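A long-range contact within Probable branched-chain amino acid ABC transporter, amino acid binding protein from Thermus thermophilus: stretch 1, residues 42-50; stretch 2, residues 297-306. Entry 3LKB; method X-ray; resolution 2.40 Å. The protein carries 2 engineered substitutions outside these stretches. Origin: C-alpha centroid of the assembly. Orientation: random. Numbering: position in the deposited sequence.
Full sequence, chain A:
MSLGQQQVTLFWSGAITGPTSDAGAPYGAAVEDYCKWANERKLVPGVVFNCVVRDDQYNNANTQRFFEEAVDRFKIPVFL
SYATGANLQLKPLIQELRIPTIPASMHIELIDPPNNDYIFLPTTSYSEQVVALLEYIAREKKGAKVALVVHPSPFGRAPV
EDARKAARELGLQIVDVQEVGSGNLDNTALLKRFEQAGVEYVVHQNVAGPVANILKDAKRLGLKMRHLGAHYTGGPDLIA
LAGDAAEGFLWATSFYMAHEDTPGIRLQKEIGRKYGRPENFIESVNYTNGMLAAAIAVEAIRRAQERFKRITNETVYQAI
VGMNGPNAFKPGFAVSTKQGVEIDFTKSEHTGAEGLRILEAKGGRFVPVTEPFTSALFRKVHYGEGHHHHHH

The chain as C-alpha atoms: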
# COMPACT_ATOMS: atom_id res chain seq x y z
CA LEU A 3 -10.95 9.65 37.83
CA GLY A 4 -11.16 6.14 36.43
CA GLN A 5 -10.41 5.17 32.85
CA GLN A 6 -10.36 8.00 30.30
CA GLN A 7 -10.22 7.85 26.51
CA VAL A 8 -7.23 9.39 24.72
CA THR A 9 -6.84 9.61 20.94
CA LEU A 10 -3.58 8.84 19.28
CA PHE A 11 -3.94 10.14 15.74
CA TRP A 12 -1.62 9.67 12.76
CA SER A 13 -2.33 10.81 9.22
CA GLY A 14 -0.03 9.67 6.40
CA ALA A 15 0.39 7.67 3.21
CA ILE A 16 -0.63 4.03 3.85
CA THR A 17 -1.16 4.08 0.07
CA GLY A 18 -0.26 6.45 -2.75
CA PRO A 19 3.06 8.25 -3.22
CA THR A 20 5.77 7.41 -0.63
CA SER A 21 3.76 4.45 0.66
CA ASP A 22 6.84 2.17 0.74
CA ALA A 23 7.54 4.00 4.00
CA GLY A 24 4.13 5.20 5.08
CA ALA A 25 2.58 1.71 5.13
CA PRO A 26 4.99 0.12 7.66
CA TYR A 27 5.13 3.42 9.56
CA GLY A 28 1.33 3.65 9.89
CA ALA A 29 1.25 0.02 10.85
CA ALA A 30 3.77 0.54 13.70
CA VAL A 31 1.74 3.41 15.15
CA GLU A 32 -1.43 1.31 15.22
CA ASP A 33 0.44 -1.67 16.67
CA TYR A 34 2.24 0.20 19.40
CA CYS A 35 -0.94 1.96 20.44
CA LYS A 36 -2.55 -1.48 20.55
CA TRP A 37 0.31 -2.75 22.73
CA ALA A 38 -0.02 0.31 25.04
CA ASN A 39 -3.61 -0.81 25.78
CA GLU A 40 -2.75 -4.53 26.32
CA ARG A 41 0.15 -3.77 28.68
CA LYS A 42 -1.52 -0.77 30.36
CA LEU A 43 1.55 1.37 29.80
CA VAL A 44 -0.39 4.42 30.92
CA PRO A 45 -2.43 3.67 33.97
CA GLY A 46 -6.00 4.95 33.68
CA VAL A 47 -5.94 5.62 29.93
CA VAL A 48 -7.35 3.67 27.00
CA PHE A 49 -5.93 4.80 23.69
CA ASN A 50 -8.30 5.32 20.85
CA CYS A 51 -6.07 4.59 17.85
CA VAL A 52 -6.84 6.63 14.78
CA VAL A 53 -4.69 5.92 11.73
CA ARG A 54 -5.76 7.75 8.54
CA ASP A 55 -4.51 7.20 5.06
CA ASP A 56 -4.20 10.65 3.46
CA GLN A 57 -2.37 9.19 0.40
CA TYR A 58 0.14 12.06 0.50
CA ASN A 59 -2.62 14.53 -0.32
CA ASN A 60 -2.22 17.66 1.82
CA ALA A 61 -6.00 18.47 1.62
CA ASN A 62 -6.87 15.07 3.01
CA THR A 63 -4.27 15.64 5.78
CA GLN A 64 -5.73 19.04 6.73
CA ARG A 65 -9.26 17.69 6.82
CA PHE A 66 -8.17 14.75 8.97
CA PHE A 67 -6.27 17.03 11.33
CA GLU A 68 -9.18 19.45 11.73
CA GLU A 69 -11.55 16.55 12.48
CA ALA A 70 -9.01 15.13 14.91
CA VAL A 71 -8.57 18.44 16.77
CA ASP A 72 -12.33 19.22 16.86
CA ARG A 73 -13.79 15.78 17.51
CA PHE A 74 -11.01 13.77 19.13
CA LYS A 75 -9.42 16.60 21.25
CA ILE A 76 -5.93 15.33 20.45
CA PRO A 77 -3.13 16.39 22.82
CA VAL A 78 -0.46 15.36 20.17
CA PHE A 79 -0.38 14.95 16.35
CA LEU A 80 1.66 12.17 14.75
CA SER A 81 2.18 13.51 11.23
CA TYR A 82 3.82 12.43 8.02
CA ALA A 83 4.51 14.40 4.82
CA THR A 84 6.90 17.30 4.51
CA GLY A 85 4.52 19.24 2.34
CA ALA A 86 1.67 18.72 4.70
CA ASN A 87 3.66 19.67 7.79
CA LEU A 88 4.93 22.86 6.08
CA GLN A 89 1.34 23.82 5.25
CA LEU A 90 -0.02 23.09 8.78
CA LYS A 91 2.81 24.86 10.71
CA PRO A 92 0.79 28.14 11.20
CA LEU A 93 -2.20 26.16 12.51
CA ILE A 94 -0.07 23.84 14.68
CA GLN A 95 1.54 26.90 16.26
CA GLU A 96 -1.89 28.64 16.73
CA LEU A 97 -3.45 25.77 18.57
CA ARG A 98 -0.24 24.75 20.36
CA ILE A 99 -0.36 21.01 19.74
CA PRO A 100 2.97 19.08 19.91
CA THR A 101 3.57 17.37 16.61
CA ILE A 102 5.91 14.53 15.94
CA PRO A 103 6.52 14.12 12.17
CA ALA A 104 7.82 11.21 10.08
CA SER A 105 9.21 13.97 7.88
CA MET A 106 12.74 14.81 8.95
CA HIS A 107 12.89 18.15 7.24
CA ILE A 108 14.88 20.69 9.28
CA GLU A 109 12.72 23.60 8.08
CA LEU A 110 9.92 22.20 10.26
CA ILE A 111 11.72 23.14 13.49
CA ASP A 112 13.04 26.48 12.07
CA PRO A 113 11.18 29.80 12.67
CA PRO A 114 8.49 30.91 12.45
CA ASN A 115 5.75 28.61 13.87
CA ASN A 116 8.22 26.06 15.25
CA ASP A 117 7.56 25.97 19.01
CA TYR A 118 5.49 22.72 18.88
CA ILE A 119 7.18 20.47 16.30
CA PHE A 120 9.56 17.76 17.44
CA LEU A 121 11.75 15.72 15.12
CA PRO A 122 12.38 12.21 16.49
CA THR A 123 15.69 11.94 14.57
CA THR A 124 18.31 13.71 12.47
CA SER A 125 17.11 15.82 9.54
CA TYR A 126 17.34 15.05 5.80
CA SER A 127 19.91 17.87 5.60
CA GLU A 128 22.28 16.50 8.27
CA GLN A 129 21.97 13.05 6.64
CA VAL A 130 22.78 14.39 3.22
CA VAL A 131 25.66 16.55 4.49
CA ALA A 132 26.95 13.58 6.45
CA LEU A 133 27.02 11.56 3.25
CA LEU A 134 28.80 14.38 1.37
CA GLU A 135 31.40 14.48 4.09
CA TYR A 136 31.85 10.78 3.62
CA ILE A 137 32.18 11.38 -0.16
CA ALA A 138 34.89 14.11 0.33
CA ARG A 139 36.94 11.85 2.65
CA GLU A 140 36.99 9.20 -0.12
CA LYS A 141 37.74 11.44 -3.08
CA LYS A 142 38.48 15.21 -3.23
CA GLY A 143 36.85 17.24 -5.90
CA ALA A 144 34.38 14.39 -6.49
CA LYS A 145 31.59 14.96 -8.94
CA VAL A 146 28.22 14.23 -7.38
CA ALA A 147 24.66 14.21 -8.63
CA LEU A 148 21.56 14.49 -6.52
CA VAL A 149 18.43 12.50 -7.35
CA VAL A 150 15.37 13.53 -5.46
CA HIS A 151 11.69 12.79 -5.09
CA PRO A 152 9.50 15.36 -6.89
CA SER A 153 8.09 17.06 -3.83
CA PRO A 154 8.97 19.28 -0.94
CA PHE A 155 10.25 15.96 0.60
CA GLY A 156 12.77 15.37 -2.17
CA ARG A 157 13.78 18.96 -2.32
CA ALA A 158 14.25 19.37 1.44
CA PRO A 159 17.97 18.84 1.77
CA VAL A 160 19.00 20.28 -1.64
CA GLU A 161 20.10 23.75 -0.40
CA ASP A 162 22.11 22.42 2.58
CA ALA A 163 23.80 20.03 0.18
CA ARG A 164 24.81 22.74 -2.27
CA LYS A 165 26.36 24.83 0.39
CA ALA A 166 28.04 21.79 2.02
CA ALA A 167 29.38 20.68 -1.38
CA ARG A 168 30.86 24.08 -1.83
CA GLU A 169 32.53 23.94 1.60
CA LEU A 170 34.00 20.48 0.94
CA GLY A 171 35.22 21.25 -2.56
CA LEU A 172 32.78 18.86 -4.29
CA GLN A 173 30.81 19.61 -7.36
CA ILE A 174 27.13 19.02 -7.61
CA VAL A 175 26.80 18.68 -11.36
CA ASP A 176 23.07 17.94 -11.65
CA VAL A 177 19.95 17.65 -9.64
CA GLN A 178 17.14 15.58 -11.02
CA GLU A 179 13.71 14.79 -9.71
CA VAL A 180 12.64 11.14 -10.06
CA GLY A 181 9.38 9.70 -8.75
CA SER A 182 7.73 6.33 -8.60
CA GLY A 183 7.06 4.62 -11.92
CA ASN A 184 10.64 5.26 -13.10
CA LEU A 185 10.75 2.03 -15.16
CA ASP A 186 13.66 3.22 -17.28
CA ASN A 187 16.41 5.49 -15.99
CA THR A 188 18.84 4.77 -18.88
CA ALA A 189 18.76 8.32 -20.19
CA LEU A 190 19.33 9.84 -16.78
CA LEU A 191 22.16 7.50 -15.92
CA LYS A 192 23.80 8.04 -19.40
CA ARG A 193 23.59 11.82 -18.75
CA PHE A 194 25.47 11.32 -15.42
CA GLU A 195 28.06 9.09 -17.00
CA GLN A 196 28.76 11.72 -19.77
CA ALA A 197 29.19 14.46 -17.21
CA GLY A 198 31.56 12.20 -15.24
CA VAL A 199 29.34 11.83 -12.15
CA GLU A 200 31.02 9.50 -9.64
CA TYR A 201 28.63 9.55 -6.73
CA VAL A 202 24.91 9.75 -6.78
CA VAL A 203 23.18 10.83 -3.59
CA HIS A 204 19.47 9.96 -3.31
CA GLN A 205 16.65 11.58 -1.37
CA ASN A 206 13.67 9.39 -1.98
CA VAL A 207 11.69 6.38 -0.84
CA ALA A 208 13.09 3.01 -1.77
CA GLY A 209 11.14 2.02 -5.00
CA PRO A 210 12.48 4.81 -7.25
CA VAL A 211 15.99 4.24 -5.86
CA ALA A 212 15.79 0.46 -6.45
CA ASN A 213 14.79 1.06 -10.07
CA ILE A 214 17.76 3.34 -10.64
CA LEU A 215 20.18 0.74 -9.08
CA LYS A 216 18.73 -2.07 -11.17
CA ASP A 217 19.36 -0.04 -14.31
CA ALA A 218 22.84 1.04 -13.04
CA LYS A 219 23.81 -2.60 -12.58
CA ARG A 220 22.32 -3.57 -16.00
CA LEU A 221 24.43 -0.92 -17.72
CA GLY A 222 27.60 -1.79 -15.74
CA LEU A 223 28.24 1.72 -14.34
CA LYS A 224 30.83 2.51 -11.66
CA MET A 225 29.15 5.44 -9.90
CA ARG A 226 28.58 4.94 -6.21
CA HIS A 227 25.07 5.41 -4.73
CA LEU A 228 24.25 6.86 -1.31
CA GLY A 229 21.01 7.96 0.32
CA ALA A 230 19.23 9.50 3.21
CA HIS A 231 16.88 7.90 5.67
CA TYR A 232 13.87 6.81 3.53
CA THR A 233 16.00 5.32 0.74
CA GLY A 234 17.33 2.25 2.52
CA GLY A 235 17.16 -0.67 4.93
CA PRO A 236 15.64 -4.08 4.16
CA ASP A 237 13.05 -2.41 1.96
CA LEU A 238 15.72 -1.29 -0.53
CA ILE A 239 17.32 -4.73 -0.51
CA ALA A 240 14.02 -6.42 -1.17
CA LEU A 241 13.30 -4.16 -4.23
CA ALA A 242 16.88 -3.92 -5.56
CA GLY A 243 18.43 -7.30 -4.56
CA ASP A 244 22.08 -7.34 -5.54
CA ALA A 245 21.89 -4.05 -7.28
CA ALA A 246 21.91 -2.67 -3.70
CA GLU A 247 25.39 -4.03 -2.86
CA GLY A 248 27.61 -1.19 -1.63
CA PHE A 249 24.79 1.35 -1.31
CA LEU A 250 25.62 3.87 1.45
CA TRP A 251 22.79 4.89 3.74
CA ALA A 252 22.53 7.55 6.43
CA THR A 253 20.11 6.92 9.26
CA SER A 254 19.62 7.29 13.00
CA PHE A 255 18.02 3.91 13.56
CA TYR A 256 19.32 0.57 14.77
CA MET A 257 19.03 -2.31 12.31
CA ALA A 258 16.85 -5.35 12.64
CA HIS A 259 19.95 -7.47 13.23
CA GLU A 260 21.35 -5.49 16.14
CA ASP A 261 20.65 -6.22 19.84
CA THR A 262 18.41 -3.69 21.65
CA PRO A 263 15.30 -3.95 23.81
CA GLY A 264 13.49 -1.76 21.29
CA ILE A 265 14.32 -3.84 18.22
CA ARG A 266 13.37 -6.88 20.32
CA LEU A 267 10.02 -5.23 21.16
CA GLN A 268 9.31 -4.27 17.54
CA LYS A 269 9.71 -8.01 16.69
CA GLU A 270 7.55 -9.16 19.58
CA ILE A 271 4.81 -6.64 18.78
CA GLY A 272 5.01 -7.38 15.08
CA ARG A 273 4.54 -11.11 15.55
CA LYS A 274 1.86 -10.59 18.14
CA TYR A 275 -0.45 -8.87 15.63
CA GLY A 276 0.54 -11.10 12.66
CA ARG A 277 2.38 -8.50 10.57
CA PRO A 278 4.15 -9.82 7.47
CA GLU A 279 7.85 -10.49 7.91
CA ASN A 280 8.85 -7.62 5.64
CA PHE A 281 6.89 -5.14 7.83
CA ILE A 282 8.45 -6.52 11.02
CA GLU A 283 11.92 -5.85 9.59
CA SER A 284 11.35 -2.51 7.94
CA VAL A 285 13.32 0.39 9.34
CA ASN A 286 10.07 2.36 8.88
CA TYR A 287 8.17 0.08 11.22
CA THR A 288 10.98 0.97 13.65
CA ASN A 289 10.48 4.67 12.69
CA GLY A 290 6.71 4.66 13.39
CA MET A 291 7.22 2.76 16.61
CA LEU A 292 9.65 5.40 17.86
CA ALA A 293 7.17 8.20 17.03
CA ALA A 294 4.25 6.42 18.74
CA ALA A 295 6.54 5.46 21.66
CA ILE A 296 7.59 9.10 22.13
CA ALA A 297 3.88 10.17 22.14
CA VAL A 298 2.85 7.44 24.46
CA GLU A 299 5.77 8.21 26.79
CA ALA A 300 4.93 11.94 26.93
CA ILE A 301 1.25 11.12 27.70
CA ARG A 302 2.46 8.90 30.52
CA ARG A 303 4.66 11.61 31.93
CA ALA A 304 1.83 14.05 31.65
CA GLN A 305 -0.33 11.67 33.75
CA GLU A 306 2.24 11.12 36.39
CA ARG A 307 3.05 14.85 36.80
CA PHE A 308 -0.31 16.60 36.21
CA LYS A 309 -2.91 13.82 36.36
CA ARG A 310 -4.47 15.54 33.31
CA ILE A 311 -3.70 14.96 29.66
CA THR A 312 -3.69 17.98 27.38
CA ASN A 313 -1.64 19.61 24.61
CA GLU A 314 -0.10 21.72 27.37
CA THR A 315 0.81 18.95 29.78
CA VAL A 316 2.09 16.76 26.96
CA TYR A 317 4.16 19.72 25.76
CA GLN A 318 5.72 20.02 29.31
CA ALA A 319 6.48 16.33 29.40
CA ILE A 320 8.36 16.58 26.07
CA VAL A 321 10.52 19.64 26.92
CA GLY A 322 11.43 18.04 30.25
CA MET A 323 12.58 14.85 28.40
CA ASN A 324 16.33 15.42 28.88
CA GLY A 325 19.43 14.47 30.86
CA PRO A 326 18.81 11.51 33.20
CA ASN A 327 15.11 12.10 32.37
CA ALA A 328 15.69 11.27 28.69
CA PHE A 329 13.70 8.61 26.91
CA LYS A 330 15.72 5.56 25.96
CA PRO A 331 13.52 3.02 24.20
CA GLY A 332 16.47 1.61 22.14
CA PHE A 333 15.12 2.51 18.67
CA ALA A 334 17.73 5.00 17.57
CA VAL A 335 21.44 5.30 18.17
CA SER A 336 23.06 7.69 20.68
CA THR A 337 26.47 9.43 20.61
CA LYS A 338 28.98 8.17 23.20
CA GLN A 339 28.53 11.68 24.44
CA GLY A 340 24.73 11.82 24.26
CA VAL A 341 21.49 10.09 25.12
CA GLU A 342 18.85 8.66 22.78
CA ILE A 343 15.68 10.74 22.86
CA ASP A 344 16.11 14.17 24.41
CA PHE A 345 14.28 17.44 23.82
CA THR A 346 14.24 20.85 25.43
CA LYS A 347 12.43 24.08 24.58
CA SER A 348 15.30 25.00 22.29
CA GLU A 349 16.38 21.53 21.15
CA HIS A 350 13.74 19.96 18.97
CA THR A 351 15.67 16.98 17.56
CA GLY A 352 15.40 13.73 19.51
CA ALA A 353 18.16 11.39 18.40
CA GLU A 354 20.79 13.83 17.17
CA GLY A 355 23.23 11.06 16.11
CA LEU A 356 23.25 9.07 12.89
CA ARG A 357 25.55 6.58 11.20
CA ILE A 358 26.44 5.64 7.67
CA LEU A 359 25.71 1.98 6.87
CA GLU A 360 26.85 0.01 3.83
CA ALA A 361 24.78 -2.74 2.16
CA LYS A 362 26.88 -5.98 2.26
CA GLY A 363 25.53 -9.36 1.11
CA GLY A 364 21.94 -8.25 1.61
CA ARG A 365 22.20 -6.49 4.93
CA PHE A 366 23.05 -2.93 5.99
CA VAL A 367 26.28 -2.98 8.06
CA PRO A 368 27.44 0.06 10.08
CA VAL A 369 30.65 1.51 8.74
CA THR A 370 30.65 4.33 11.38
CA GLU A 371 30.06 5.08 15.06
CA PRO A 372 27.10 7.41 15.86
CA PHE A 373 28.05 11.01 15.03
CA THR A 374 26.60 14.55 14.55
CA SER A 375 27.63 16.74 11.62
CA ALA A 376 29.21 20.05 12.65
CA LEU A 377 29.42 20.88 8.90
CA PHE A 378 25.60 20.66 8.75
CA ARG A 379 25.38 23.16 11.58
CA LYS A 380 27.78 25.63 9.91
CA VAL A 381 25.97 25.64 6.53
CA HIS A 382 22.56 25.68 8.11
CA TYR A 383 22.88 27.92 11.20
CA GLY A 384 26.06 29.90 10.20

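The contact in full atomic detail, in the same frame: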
# COMPACT_ATOMS: atom_id res chain seq x y z
N LYS A 42 -1.17 -1.89 29.47
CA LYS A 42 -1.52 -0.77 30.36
C LYS A 42 -0.30 0.10 30.71
O LYS A 42 0.00 0.39 31.87
CB LYS A 42 -2.26 -1.29 31.61
CG LYS A 42 -3.78 -1.40 31.42
CD LYS A 42 -4.28 -2.86 31.48
CE LYS A 42 -4.47 -3.38 32.95
NZ LYS A 42 -4.20 -4.87 33.12
N LEU A 43 0.41 0.50 29.67
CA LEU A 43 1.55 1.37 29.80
C LEU A 43 1.21 2.71 30.45
O LEU A 43 2.04 3.28 31.13
CB LEU A 43 2.15 1.63 28.43
CG LEU A 43 3.38 0.84 27.96
CD1 LEU A 43 3.41 -0.58 28.44
CD2 LEU A 43 3.45 0.92 26.45
N VAL A 44 0.01 3.23 30.21
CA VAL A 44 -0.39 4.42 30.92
C VAL A 44 -1.59 4.14 31.80
O VAL A 44 -2.71 4.03 31.33
CB VAL A 44 -0.61 5.68 30.02
CG1 VAL A 44 0.54 5.84 29.03
CG2 VAL A 44 -1.91 5.56 29.27
N PRO A 45 -1.35 4.07 33.09
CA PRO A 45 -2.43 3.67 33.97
C PRO A 45 -3.57 4.68 33.90
O PRO A 45 -3.33 5.90 33.94
CB PRO A 45 -1.77 3.66 35.36
CG PRO A 45 -0.20 3.70 35.08
CD PRO A 45 -0.18 4.56 33.82
N GLY A 46 -4.78 4.16 33.71
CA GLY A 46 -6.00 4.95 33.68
C GLY A 46 -6.37 5.51 32.31
O GLY A 46 -7.24 6.35 32.22
N VAL A 47 -5.69 5.07 31.25
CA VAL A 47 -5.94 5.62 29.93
C VAL A 47 -6.17 4.52 28.90
O VAL A 47 -5.35 3.61 28.75
CB VAL A 47 -4.75 6.47 29.47
CG1 VAL A 47 -4.87 6.85 27.99
CG2 VAL A 47 -4.62 7.69 30.31
N VAL A 48 -7.29 4.55 28.19
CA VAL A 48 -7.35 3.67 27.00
C VAL A 48 -7.14 4.50 25.75
O VAL A 48 -7.77 5.55 25.57
CB VAL A 48 -8.57 2.68 26.97
CG1 VAL A 48 -9.17 2.53 28.35
CG2 VAL A 48 -9.65 3.10 26.00
N PHE A 49 -6.19 4.08 24.92
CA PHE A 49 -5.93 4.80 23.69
C PHE A 49 -6.94 4.42 22.62
O PHE A 49 -7.19 3.24 22.36
CB PHE A 49 -4.49 4.62 23.18
CG PHE A 49 -3.44 5.27 24.07
CD1 PHE A 49 -3.14 6.62 23.94
CD2 PHE A 49 -2.79 4.52 25.04
CE1 PHE A 49 -2.19 7.22 24.76
CE2 PHE A 49 -1.83 5.11 25.87
CZ PHE A 49 -1.52 6.45 25.74
N ASN A 50 -7.57 5.44 22.07
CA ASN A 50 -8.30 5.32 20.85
C ASN A 50 -7.30 5.59 19.67
O ASN A 50 -6.73 6.68 19.49
CB ASN A 50 -9.45 6.31 20.88
CG ASN A 50 -10.26 6.30 19.63
OD1 ASN A 50 -10.55 5.23 19.13
ND2 ASN A 50 -10.63 7.48 19.11
N ALA A 297 5.23 9.66 21.82
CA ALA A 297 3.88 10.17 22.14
C ALA A 297 3.34 9.47 23.35
O ALA A 297 2.94 10.11 24.30
CB ALA A 297 2.93 9.99 20.97
N VAL A 298 3.34 8.15 23.33
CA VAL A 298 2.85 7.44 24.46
C VAL A 298 3.73 7.75 25.71
O VAL A 298 3.21 7.93 26.82
CB VAL A 298 2.73 5.93 24.20
CG1 VAL A 298 2.42 5.18 25.53
CG2 VAL A 298 1.66 5.70 23.13
N GLU A 299 5.03 7.86 25.56
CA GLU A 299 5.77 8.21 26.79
C GLU A 299 5.48 9.63 27.31
O GLU A 299 5.49 9.86 28.50
CB GLU A 299 7.28 7.92 26.63
CG GLU A 299 8.21 8.48 27.76
CD GLU A 299 8.14 7.70 29.07
OE1 GLU A 299 7.37 6.73 29.12
OE2 GLU A 299 8.86 8.06 30.05
N ALA A 300 5.22 10.59 26.44
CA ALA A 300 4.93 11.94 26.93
C ALA A 300 3.54 12.00 27.59
O ALA A 300 3.38 12.72 28.59
CB ALA A 300 5.04 12.95 25.84
N ILE A 301 2.55 11.29 27.07
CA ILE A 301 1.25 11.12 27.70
C ILE A 301 1.36 10.51 29.12
O ILE A 301 0.69 10.93 30.02
CB ILE A 301 0.22 10.28 26.83
CG1 ILE A 301 -0.21 10.96 25.54
CG2 ILE A 301 -0.95 9.88 27.59
CD1 ILE A 301 0.51 12.07 25.27
N ARG A 302 2.21 9.54 29.26
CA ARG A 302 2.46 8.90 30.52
C ARG A 302 3.08 9.85 31.53
O ARG A 302 2.67 9.89 32.64
CB ARG A 302 3.32 7.63 30.37
CG ARG A 302 3.43 6.83 31.60
CD ARG A 302 4.49 5.80 31.59
NE ARG A 302 5.77 6.39 31.55
CZ ARG A 302 6.48 6.79 32.58
NH1 ARG A 302 6.05 6.63 33.80
NH2 ARG A 302 7.62 7.34 32.37
N ARG A 303 4.06 10.60 31.11
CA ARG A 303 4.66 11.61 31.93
C ARG A 303 3.70 12.72 32.28
O ARG A 303 3.63 13.14 33.38
CB ARG A 303 5.94 12.12 31.34
CG ARG A 303 7.07 11.19 31.51
CD ARG A 303 8.01 11.38 30.47
NE ARG A 303 9.11 10.46 30.44
CZ ARG A 303 10.35 10.83 30.34
NH1 ARG A 303 10.60 12.08 30.38
NH2 ARG A 303 11.30 9.97 30.25
N ALA A 304 2.92 13.14 31.33
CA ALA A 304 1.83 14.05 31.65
C ALA A 304 0.90 13.49 32.76
O ALA A 304 0.44 14.25 33.62
CB ALA A 304 1.02 14.44 30.36
N GLN A 305 0.63 12.18 32.77
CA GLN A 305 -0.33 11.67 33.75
C GLN A 305 0.26 11.62 35.12
O GLN A 305 -0.42 11.91 36.10
CB GLN A 305 -0.83 10.28 33.41
CG GLN A 305 -2.17 10.33 32.77
CD GLN A 305 -3.33 10.08 33.72
OE1 GLN A 305 -4.24 10.91 33.82
NE2 GLN A 305 -3.33 8.92 34.36
N GLU A 306 1.51 11.20 35.17
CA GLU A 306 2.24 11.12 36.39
C GLU A 306 2.40 12.51 37.03
O GLU A 306 2.12 12.66 38.20
CB GLU A 306 3.58 10.44 36.10
CG GLU A 306 4.78 10.87 36.96
CD GLU A 306 6.11 10.88 36.15
OE1 GLU A 306 6.31 11.85 35.34
OE2 GLU A 306 6.92 9.91 36.33

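A loop, a type II turn from V44 to V47 and the start of a strand (47-50) lie along one side of helix 297-306; touching residues are at least 249 positions apart in sequence. Strand and helix run roughly antiparallel, at 149°, with axes 11.5 Å apart; the backbones come closest, CA to CA, where V44 CA sits 5.3 Å from R302 CA. The turn is closed by V47 N donating to V44 O (3.2 Å), and G46, at positive phi, occupies its corner. V44 is the central bump: its CA-to-CB bond points toward the helix, and CG1 settles between V298 and R302, 4.0 Å from V298 CG1 and 3.6 Å from R302 CB. F49 fills the next hollow, its CZ 4.1 Å from V298 CG1 and 3.9 Å from I301 CG2; V298 CG2 lies over one face of the ring. V298 thus meets V44, F49 and, more loosely, L43, in a purely apolar patch. Toward the helix's later turns the contact becomes more polar. R302 lays its aliphatic part against the loop, CD 3.5 Å from L43 O, while its NE and NH2 bond E299 OE1 (2.9 Å) and OE2 (2.7 Å) in a salt bridge along the helix. Q305 reaches the turn, its NE2 3.0 Å from P45 O. Together the stretches bury 391 Å².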